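Local coordinates for uric acid degradation bifunctional protein TTL (Arabidopsis thaliana, PDB 2Q37) that hydrolyses 5-hydroxyisourate and then stereoselectively decarboxylates the product OHCU to (S)-allantoin, the second step being the task of this N-terminal domain, at residues Asp60-Phe63 with Asn64-Val68. Sequence-based numbering, arbitrary orientation.
Sequences DIWF and NQVNV
Asp60 meets Asn64 one helical turn further on, through both backbone and side chain. Asn64 N donates to Asp60 O at 2.8 Å, a standard i to i+4 bond. The side chains add a weak link, Asn64 ND2 to Asp60 OD1 at 2.8 Å: the angle at the hydrogen is only 125°, so the short distance overstates the bond. The carboxylate and amide planes are turned 66° from each other. Asp60 can reach the amide because its CG lies anti to the backbone N (chi1 -168°).

At Ile61 the hydrogen-bonding pattern changes. Its O accepts from Gln65 N at 2.8 Å, with the donor above the carbonyl plane, and from Val66 N at 3.0 Å, nearly in line with the C=O bond. An i to i+5 bond beside the i to i+4 one shows the last turn widening as the helix ends. On the side-chain level, Ile61 CG2 touches Val66 CG1 at 3.9 Å, the two side chains crossing at about a right angle, and Gln42 of helix 37-44 borders this pair.

Trp62 approaches Val66 obliquely, CE3 lying 3.9 Å from CG2. The indole is held elsewhere: NE1 bonds to Ala163 O on helix 155-178, and the ring stacks on Trp71, whose NE1 also binds Trp62 O.

The Phe63 ring offers a face to the indole edge, with Trp62 CD1 3.7 Å above its centre, a T-shaped (edge-to-face) pair, while Phe63 O bonds to Arg154 NE of the second subunit.

These features mark the C-terminal end of helix 51-64 and the short link to helix 68-76, whose N-cap is Asn67 (its OD1 reaches Thr69 N in a weak hydrogen bond), in the all-helical OHCU decarboxylase domain, at the dimer interface, where Val68 meets Val68 of the second subunit.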
# COMPACT_ATOMS: atom_id res chain seq x y z
N ASP A 60 -4.30 -17.33 -1.94
CA ASP A 60 -4.52 -17.03 -0.53
C ASP A 60 -3.30 -16.36 0.07
O ASP A 60 -3.42 -15.41 0.85
CB ASP A 60 -4.88 -18.29 0.26
CG ASP A 60 -5.40 -17.97 1.65
OD1 ASP A 60 -6.62 -17.66 1.77
OD2 ASP A 60 -4.60 -18.01 2.63
N ILE A 61 -2.12 -16.84 -0.28
CA ILE A 61 -0.91 -16.24 0.24
C ILE A 61 -0.78 -14.80 -0.29
O ILE A 61 -0.48 -13.87 0.46
CB ILE A 61 0.31 -17.04 -0.22
CG1 ILE A 61 0.31 -18.40 0.48
CG2 ILE A 61 1.60 -16.26 0.06
CD1 ILE A 61 1.39 -19.35 -0.02
N TRP A 62 -1.05 -14.63 -1.57
CA TRP A 62 -0.94 -13.32 -2.21
C TRP A 62 -1.92 -12.30 -1.65
O TRP A 62 -1.54 -11.18 -1.32
CB TRP A 62 -1.13 -13.47 -3.72
CG TRP A 62 -1.10 -12.19 -4.46
CD1 TRP A 62 -2.17 -11.54 -5.00
CD2 TRP A 62 0.05 -11.37 -4.70
NE1 TRP A 62 -1.76 -10.36 -5.56
CE2 TRP A 62 -0.40 -10.23 -5.39
CE3 TRP A 62 1.41 -11.49 -4.40
CZ2 TRP A 62 0.46 -9.20 -5.79
CZ3 TRP A 62 2.27 -10.48 -4.80
CH2 TRP A 62 1.80 -9.34 -5.49
N PHE A 63 -3.18 -12.70 -1.51
CA PHE A 63 -4.22 -11.81 -1.00
C PHE A 63 -4.33 -11.69 0.52
O PHE A 63 -4.87 -10.71 1.02
CB PHE A 63 -5.58 -12.21 -1.57
CG PHE A 63 -5.75 -11.88 -3.02
CD1 PHE A 63 -5.69 -10.55 -3.45
CD2 PHE A 63 -5.95 -12.89 -3.97
CE1 PHE A 63 -5.83 -10.24 -4.81
CE2 PHE A 63 -6.08 -12.59 -5.33
CZ PHE A 63 -6.02 -11.26 -5.76
N ASN A 64 -3.83 -12.67 1.27
CA ASN A 64 -3.96 -12.58 2.72
C ASN A 64 -2.69 -12.72 3.55
O ASN A 64 -2.73 -12.52 4.77
CB ASN A 64 -4.97 -13.62 3.21
CG ASN A 64 -6.21 -13.65 2.36
OD1 ASN A 64 -6.86 -12.64 2.14
ND2 ASN A 64 -6.56 -14.83 1.87
N GLN A 65 -1.56 -13.06 2.94
CA GLN A 65 -0.33 -13.22 3.72
C GLN A 65 0.80 -12.23 3.45
O GLN A 65 1.44 -11.74 4.37
CB GLN A 65 0.20 -14.65 3.59
CG GLN A 65 -0.74 -15.69 4.15
CD GLN A 65 -1.38 -15.25 5.46
OE1 GLN A 65 -0.69 -14.89 6.43
NE2 GLN A 65 -2.71 -15.27 5.49
N VAL A 66 1.06 -11.94 2.18
CA VAL A 66 2.11 -11.01 1.88
C VAL A 66 1.59 -9.59 2.15
O VAL A 66 0.40 -9.31 1.95
CB VAL A 66 2.54 -11.18 0.41
CG1 VAL A 66 3.09 -12.61 0.21
CG2 VAL A 66 1.36 -10.92 -0.52
N ASN A 67 2.45 -8.70 2.62
CA ASN A 67 2.00 -7.34 2.90
C ASN A 67 2.13 -6.40 1.70
O ASN A 67 2.67 -6.77 0.66
CB ASN A 67 2.75 -6.76 4.12
CG ASN A 67 4.25 -6.65 3.91
OD1 ASN A 67 4.74 -6.11 2.90
ND2 ASN A 67 5.01 -7.16 4.89
N VAL A 68 1.60 -5.19 1.84
CA VAL A 68 1.62 -4.20 0.77
C VAL A 68 3.01 -3.97 0.22
O VAL A 68 3.19 -3.72 -0.97
CB VAL A 68 1.01 -2.89 1.28
CG1 VAL A 68 1.25 -1.77 0.28
CG2 VAL A 68 -0.50 -3.10 1.51